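Local structure of putative peptidyl-arginine deiminase (Chlorobium tepidum, 1XKN) at residues A[134-137]-A[138-142]; A[8-11]-A[12-15]; A[93-97]-A[98-102]. The protein probably hydrolyses the guanidinium group of agmatine or of arginine residues as a deiminase of the guanidino-group-modifying enzyme superfamily. All coordinates share one frame; numbering follows the deposited sequence.

Contact 1 (A[134-137]-A[138-142]). With NA (sodium ion), chain B.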
loop_
_atom_site.group_PDB
_atom_site.type_symbol
_atom_site.label_atom_id
_atom_site.label_comp_id
_atom_site.label_asym_id
_atom_site.label_seq_id
_atom_site.Cartn_x
_atom_site.Cartn_y
_atom_site.Cartn_z
ATOM N N ASN A 134 -14.568 -5.895 0.267
ATOM C CA ASN A 134 -15.001 -5.087 1.399
ATOM C C ASN A 134 -15.052 -5.923 2.679
ATOM O O ASN A 134 -14.890 -5.397 3.777
ATOM C CB ASN A 134 -16.373 -4.472 1.084
ATOM C CG ASN A 134 -16.686 -3.246 1.927
ATOM O OD1 ASN A 134 -15.792 -2.506 2.326
ATOM N ND2 ASN A 134 -17.968 -3.011 2.174
ATOM N N ALA A 135 -15.247 -7.231 2.539
ATOM C CA ALA A 135 -15.325 -8.125 3.695
ATOM C C ALA A 135 -13.981 -8.700 4.143
ATOM O O ALA A 135 -13.895 -9.320 5.203
ATOM C CB ALA A 135 -16.300 -9.271 3.395
ATOM N N VAL A 136 -12.935 -8.498 3.348
ATOM C CA VAL A 136 -11.621 -9.037 3.693
ATOM C C VAL A 136 -11.159 -8.716 5.120
ATOM O O VAL A 136 -10.726 -9.609 5.841
ATOM C CB VAL A 136 -10.547 -8.578 2.676
ATOM C CG1 VAL A 136 -9.160 -8.997 3.149
ATOM C CG2 VAL A 136 -10.838 -9.202 1.312
ATOM N N PRO A 137 -11.245 -7.444 5.547
ATOM C CA PRO A 137 -10.806 -7.123 6.910
ATOM C C PRO A 137 -11.511 -7.952 7.984
ATOM O O PRO A 137 -10.885 -8.376 8.961
ATOM C CB PRO A 137 -11.116 -5.634 7.028
ATOM C CG PRO A 137 -10.919 -5.148 5.617
ATOM C CD PRO A 137 -11.623 -6.222 4.817
ATOM N N GLU A 138 -12.806 -8.188 7.802
ATOM C CA GLU A 138 -13.575 -8.965 8.773
ATOM C C GLU A 138 -13.174 -10.435 8.789
ATOM O O GLU A 138 -13.100 -11.051 9.852
ATOM C CB GLU A 138 -15.077 -8.844 8.492
ATOM C CG GLU A 138 -15.920 -9.380 9.642
ATOM C CD GLU A 138 -17.395 -9.077 9.506
ATOM O OE1 GLU A 138 -18.108 -9.179 10.529
ATOM O OE2 GLU A 138 -17.851 -8.751 8.386
ATOM N N ARG A 139 -12.919 -11.002 7.616
ATOM C CA ARG A 139 -12.524 -12.400 7.547
ATOM C C ARG A 139 -11.104 -12.566 8.090
ATOM O O ARG A 139 -10.778 -13.593 8.686
ATOM C CB ARG A 139 -12.627 -12.916 6.109
ATOM C CG ARG A 139 -14.039 -12.833 5.504
ATOM C CD ARG A 139 -14.105 -13.662 4.221
ATOM N NE ARG A 139 -15.184 -13.288 3.302
ATOM C CZ ARG A 139 -16.474 -13.558 3.483
ATOM N NH1 ARG A 139 -16.880 -14.208 4.566
ATOM N NH2 ARG A 139 -17.358 -13.205 2.558
ATOM N N VAL A 140 -10.259 -11.554 7.903
ATOM C CA VAL A 140 -8.897 -11.618 8.422
ATOM C C VAL A 140 -8.985 -11.556 9.948
ATOM O O VAL A 140 -8.357 -12.352 10.644
ATOM C CB VAL A 140 -8.030 -10.443 7.904
ATOM C CG1 VAL A 140 -6.683 -10.426 8.621
ATOM C CG2 VAL A 140 -7.814 -10.584 6.404
ATOM N N ALA A 141 -9.780 -10.620 10.464
ATOM C CA ALA A 141 -9.945 -10.474 11.907
ATOM C C ALA A 141 -10.451 -11.780 12.504
ATOM O O ALA A 141 -10.024 -12.187 13.586
ATOM C CB ALA A 141 -10.921 -9.343 12.218
ATOM N N LYS A 142 -11.363 -12.433 11.794
ATOM C CA LYS A 142 -11.914 -13.699 12.257
ATOM C C LYS A 142 -10.815 -14.757 12.298
ATOM O O LYS A 142 -10.651 -15.463 13.297
ATOM C CB LYS A 142 -13.037 -14.153 11.322
ATOM C CG LYS A 142 -13.544 -15.558 11.593
ATOM C CD LYS A 142 -14.641 -15.930 10.619
ATOM C CE LYS A 142 -15.098 -17.361 10.834
ATOM N NZ LYS A 142 -16.143 -17.754 9.851
HETATM NA NA NA B . -14.320 -2.995 4.431
HETATM O O HOH W 1 -14.629 -6.062 6.417
HETATM O O HOH W 2 -16.803 -3.247 5.484
HETATM O O HOH W 3 -11.985 -2.863 3.245
#

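Contact 2 (A[8-11]-A[12-15])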
loop_
_atom_site.group_PDB
_atom_site.type_symbol
_atom_site.label_atom_id
_atom_site.label_comp_id
_atom_site.label_asym_id
_atom_site.label_seq_id
_atom_site.Cartn_x
_atom_site.Cartn_y
_atom_site.Cartn_z
HETATM N N MSE A 8 -1.606 3.980 14.290
HETATM C CA MSE A 8 -1.322 3.223 13.084
HETATM C C MSE A 8 0.185 3.222 12.891
HETATM O O MSE A 8 0.784 4.260 12.606
HETATM C CB MSE A 8 -1.985 3.848 11.857
HETATM C CG MSE A 8 -1.853 2.964 10.623
HETATM SE SE MSE A 8 -2.545 3.761 9.012
HETATM C CE MSE A 8 -1.421 2.917 7.693
ATOM N N PRO A 9 0.822 2.057 13.063
ATOM C CA PRO A 9 2.274 1.975 12.894
ATOM C C PRO A 9 2.683 2.332 11.473
ATOM O O PRO A 9 1.924 2.113 10.525
ATOM C CB PRO A 9 2.576 0.511 13.204
ATOM C CG PRO A 9 1.505 0.147 14.183
ATOM C CD PRO A 9 0.279 0.789 13.578
ATOM N N PRO A 10 3.885 2.899 11.306
ATOM C CA PRO A 10 4.340 3.251 9.961
ATOM C C PRO A 10 4.707 1.946 9.255
ATOM O O PRO A 10 4.908 0.918 9.904
ATOM C CB PRO A 10 5.547 4.146 10.225
ATOM C CG PRO A 10 6.113 3.563 11.479
ATOM C CD PRO A 10 4.884 3.283 12.319
ATOM N N GLU A 11 4.795 1.984 7.931
ATOM C CA GLU A 11 5.097 0.787 7.169
ATOM C C GLU A 11 6.463 0.179 7.477
ATOM O O GLU A 11 6.670 -1.016 7.275
ATOM C CB GLU A 11 4.981 1.092 5.678
ATOM C CG GLU A 11 4.947 -0.128 4.790
ATOM C CD GLU A 11 4.490 0.213 3.391
ATOM O OE1 GLU A 11 3.337 0.667 3.251
ATOM O OE2 GLU A 11 5.282 0.037 2.442
ATOM N N TRP A 12 7.394 0.993 7.966
ATOM C CA TRP A 12 8.727 0.495 8.279
ATOM C C TRP A 12 8.841 -0.104 9.683
ATOM O O TRP A 12 9.904 -0.594 10.059
ATOM C CB TRP A 12 9.773 1.601 8.101
ATOM C CG TRP A 12 9.562 2.786 8.986
ATOM C CD1 TRP A 12 9.870 2.889 10.313
ATOM C CD2 TRP A 12 8.966 4.030 8.614
ATOM N NE1 TRP A 12 9.502 4.124 10.791
ATOM C CE2 TRP A 12 8.946 4.846 9.767
ATOM C CE3 TRP A 12 8.446 4.539 7.414
ATOM C CZ2 TRP A 12 8.425 6.140 9.757
ATOM C CZ3 TRP A 12 7.927 5.828 7.407
ATOM C CH2 TRP A 12 7.923 6.611 8.571
ATOM N N ALA A 13 7.760 -0.063 10.457
ATOM C CA ALA A 13 7.779 -0.643 11.795
ATOM C C ALA A 13 7.820 -2.159 11.621
ATOM O O ALA A 13 7.427 -2.677 10.581
ATOM C CB ALA A 13 6.527 -0.231 12.573
ATOM N N PRO A 14 8.300 -2.895 12.638
ATOM C CA PRO A 14 8.378 -4.360 12.556
ATOM C C PRO A 14 7.056 -5.023 12.168
ATOM O O PRO A 14 6.001 -4.668 12.693
ATOM C CB PRO A 14 8.831 -4.757 13.960
ATOM C CG PRO A 14 9.698 -3.605 14.360
ATOM C CD PRO A 14 8.874 -2.414 13.909
ATOM N N HIS A 15 7.120 -5.987 11.252
ATOM C CA HIS A 15 5.927 -6.696 10.797
ATOM C C HIS A 15 5.820 -8.108 11.342
ATOM O O HIS A 15 6.824 -8.801 11.523
ATOM C CB HIS A 15 5.912 -6.843 9.277
ATOM C CG HIS A 15 5.903 -5.553 8.530
ATOM N ND1 HIS A 15 6.164 -5.491 7.179
ATOM C CD2 HIS A 15 5.663 -4.283 8.930
ATOM C CE1 HIS A 15 6.089 -4.234 6.778
ATOM N NE2 HIS A 15 5.785 -3.481 7.820
#

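Contact 3 (A[93-97]-A[98-102])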
loop_
_atom_site.group_PDB
_atom_site.type_symbol
_atom_site.label_atom_id
_atom_site.label_comp_id
_atom_site.label_asym_id
_atom_site.label_seq_id
_atom_site.Cartn_x
_atom_site.Cartn_y
_atom_site.Cartn_z
ATOM N N ALA A 93 -7.204 -8.118 -6.426
ATOM C CA ALA A 93 -5.970 -8.379 -5.685
ATOM C C ALA A 93 -5.375 -7.161 -4.973
ATOM O O ALA A 93 -4.265 -7.231 -4.458
ATOM C CB ALA A 93 -4.929 -8.974 -6.625
ATOM N N TRP A 94 -6.114 -6.058 -4.928
ATOM C CA TRP A 94 -5.618 -4.830 -4.312
ATOM C C TRP A 94 -5.737 -4.829 -2.789
ATOM O O TRP A 94 -6.477 -4.034 -2.194
ATOM C CB TRP A 94 -6.353 -3.641 -4.923
ATOM C CG TRP A 94 -6.428 -3.745 -6.425
ATOM C CD1 TRP A 94 -7.559 -3.730 -7.190
ATOM C CD2 TRP A 94 -5.331 -3.920 -7.337
ATOM N NE1 TRP A 94 -7.237 -3.887 -8.518
ATOM C CE2 TRP A 94 -5.879 -4.005 -8.636
ATOM C CE3 TRP A 94 -3.941 -4.014 -7.182
ATOM C CZ2 TRP A 94 -5.086 -4.179 -9.776
ATOM C CZ3 TRP A 94 -3.148 -4.186 -8.320
ATOM C CH2 TRP A 94 -3.727 -4.267 -9.601
ATOM N N CYS A 95 -4.970 -5.720 -2.170
ATOM C CA CYS A 95 -4.964 -5.887 -0.720
ATOM C C CYS A 95 -4.616 -4.598 0.028
ATOM O O CYS A 95 -5.019 -4.412 1.174
ATOM C CB CYS A 95 -3.981 -7.001 -0.337
ATOM S SG CYS A 95 -4.276 -7.708 1.302
ATOM N N ARG A 96 -3.861 -3.713 -0.612
ATOM C CA ARG A 96 -3.491 -2.452 0.023
ATOM C C ARG A 96 -4.737 -1.615 0.292
ATOM O O ARG A 96 -4.867 -0.990 1.347
ATOM C CB ARG A 96 -2.543 -1.661 -0.886
ATOM C CG ARG A 96 -2.268 -0.230 -0.426
ATOM C CD ARG A 96 -1.580 -0.211 0.927
ATOM N NE ARG A 96 -0.383 -1.046 0.921
ATOM C CZ ARG A 96 0.370 -1.280 1.990
ATOM N NH1 ARG A 96 1.434 -2.068 1.893
ATOM N NH2 ARG A 96 0.057 -0.729 3.155
ATOM N N ASP A 97 -5.657 -1.623 -0.668
ATOM C CA ASP A 97 -6.876 -0.827 -0.573
ATOM C C ASP A 97 -8.065 -1.460 0.155
ATOM O O ASP A 97 -8.808 -0.754 0.836
ATOM C CB ASP A 97 -7.285 -0.390 -1.982
ATOM C CG ASP A 97 -6.232 0.483 -2.641
ATOM O OD1 ASP A 97 -6.311 0.687 -3.867
ATOM O OD2 ASP A 97 -5.333 0.976 -1.924
ATOM N N HIS A 98 -8.246 -2.773 0.023
ATOM C CA HIS A 98 -9.367 -3.448 0.680
ATOM C C HIS A 98 -8.908 -4.253 1.897
ATOM O O HIS A 98 -9.725 -4.691 2.712
ATOM C CB HIS A 98 -10.098 -4.370 -0.323
ATOM C CG HIS A 98 -9.315 -5.582 -0.740
ATOM N ND1 HIS A 98 -9.062 -5.888 -2.061
ATOM C CD2 HIS A 98 -8.766 -6.584 -0.012
ATOM C CE1 HIS A 98 -8.394 -7.027 -2.129
ATOM N NE2 HIS A 98 -8.202 -7.470 -0.899
ATOM N N GLY A 99 -7.592 -4.416 2.014
ATOM C CA GLY A 99 -6.991 -5.197 3.089
ATOM C C GLY A 99 -7.072 -4.701 4.522
ATOM O O GLY A 99 -7.511 -3.583 4.785
ATOM N N PRO A 100 -6.609 -5.523 5.480
ATOM C CA PRO A 100 -6.629 -5.196 6.909
ATOM C C PRO A 100 -5.746 -4.039 7.371
ATOM O O PRO A 100 -4.520 -4.128 7.360
ATOM C CB PRO A 100 -6.240 -6.519 7.564
ATOM C CG PRO A 100 -5.253 -7.074 6.602
ATOM C CD PRO A 100 -5.906 -6.801 5.250
ATOM N N ASN A 101 -6.400 -2.959 7.784
ATOM C CA ASN A 101 -5.727 -1.767 8.279
ATOM C C ASN A 101 -5.547 -1.946 9.787
ATOM O O ASN A 101 -6.369 -1.501 10.586
ATOM C CB ASN A 101 -6.592 -0.534 7.978
ATOM C CG ASN A 101 -5.929 0.780 8.372
ATOM O OD1 ASN A 101 -6.560 1.833 8.322
ATOM N ND2 ASN A 101 -4.657 0.724 8.761
ATOM N N TYR A 102 -4.471 -2.627 10.159
ATOM C CA TYR A 102 -4.153 -2.883 11.558
ATOM C C TYR A 102 -3.786 -1.601 12.288
ATOM O O TYR A 102 -3.056 -0.769 11.759
ATOM C CB TYR A 102 -2.957 -3.824 11.656
ATOM C CG TYR A 102 -3.205 -5.216 11.146
ATOM C CD1 TYR A 102 -3.799 -6.180 11.962
ATOM C CD2 TYR A 102 -2.813 -5.583 9.860
ATOM C CE1 TYR A 102 -3.989 -7.479 11.509
ATOM C CE2 TYR A 102 -3.001 -6.876 9.399
ATOM C CZ TYR A 102 -3.583 -7.818 10.228
ATOM O OH TYR A 102 -3.733 -9.109 9.793
HETATM O O HOH W 4 -6.807 -1.231 3.332
#

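Contact 1 (A[134-137]-A[138-142])
Glu138 lays its CB against Ala135 O, while its backbone N turns to water 1 at 3.1 Å. The water donates a hydrogen bond to Asn134 O at 2.7 Å, so it bridges a pair that a regular helix would join directly, at the kink where Pro137, with no N-H, gives no bond to the turn before. The extended Glu138 side chain runs outward to solvent.

Arg139 N resumes the helical pattern, binding Ala135 O at 3.1 Å with an N-H...O angle of 160°. Its CG sits beside its own backbone N (chi1 -60°), and the chain runs extended to NE before turning, which carries the guanidinium over Ala135: CB of Ala135 lies under one face, 4.2 Å from Arg139 NH2. The same NH2 makes a long, weak ion pair with Asp132.

Next comes Val140, whose N meets Val136 O at 2.9 Å. CG2 of Val140 also meets CG1 of Val136 at 3.9 Å, the two side chains crossing at a slant, an apolar pair on the buried side of the helix, where Ile115 and Ile88 also touch Val140. Ala141 N then closes onto Pro137 O, and its CB also lies close to that oxygen.

The whole is a proline-kinked alpha helix carrying a sodium site at its opened turn. Asn134 holds the ion twice, through O at 2.5 Å and OD1 at 2.6 Å, because chi1 of -159° swings its amide beside its own carbonyl; waters 2 and 3, Asn117 OD1 and Trp118 O complete the shell.

Contact 2 (A[8-11]-A[12-15])
Pro10 sets the CB-CG edge of its ring against one face of the Trp12 indole, the two side chains at about a right angle. CB of Pro10 lies 3.5 Å from the centroid of the Trp12 six-membered ring and only 14° off its normal, a CH-pi contact over the middle of the face. CG of the proline lies nearer the pyrrole part, 3.5 Å from Trp12 NE1. The indole reaches this place because CG of Trp12 stands between its backbone N and carbonyl carbon (chi1 61°), folding the ring back over the preceding residues.

This contact rides on a type I beta turn from Pro10 to Ala13, part of the link from strand 5-7 to strand 15-21. Ala13 N closes it on Pro10 O at 3.1 Å. CB of Ala13 then packs on CD of Pro10 at 3.9 Å and on CB of Pro9 at 4.1 Å.

A second bond spans the turn's exit: His15 NE2 donates to Glu11 O at 2.7 Å, short but bent, with an N-H...O angle of 136° and the oxygen tilted out of the imidazole plane. With ND1 hydrogen-bonded to Glu51 OE1, both ring nitrogens are held and the rotation of the imidazole is fixed. The Glu11 side chain leaves the turn altogether, its OE1 bonded to His338 NE2 and its OE2 forming a salt bridge with Arg223 while also receiving the N-H of Ile291.

Contact 3 (A[93-97]-A[98-102])
The imidazole of His98 has one face over the start of its own short helix: Trp94 O stands 3.2 Å above the ring plane, toward the rim, and CA of Cys95 makes a CH-pi contact 3.9 Å from the ring centroid. At the ring's rim NE2 bonds Ser21 OG. The indole of Trp94 meets the ring of Trp123, their planes at about 35°. This is helix 95-98, a single turn with Trp94 at its N-cap position, followed after Gly99 and Pro100 by strand 101-107.

His98 adopts a chi1 of 70°, its CG held between backbone N and carbonyl carbon, and this folds the ring back against the backbone of Trp94 and Cys95. Trp94 O is gripped twice there, by Asp97 N at 3.0 Å and by His98 N at 3.1 Å. The bond from Gly99 N to Cys95 O is weak, and the oxygen's place is uncertain.

The polar ends of the helix residues point elsewhere: Arg96 forms a salt bridge with Glu343, and Asp97 accepts from Trp123 NE1 and Gly158 N. SG of Cys95 lies 4.4 Å from CD of Pro100. Just past the helix, water 4 donates to Arg96 O at 2.8 Å and to Gly99 O at 2.9 Å.

Overall arrangement
Contact 3 is the hub, near the middle of the chain. Contact 1 lies about 10 Å from it, centre to centre, and packs directly on it: Pro137 CG sits 3.2 Å from His98 O, Val136 CG2 3.6 Å from His98 CD2, and Val140 CG1 3.4 Å from Tyr102 OH. The sodium ion belongs to contact 1, at Asn134, and the His98 side chain lies about 7 Å from it without binding it. Contact 2, about 15 Å from contact 3 between centres, meets it through Met8 SE, a selenomethionine atom, 3.7 Å from Asn101 ND2, and through a long, weak ion pair of Glu11 with Arg96. Contacts 1 and 2 do not touch; their nearest atoms are about 13 Å apart.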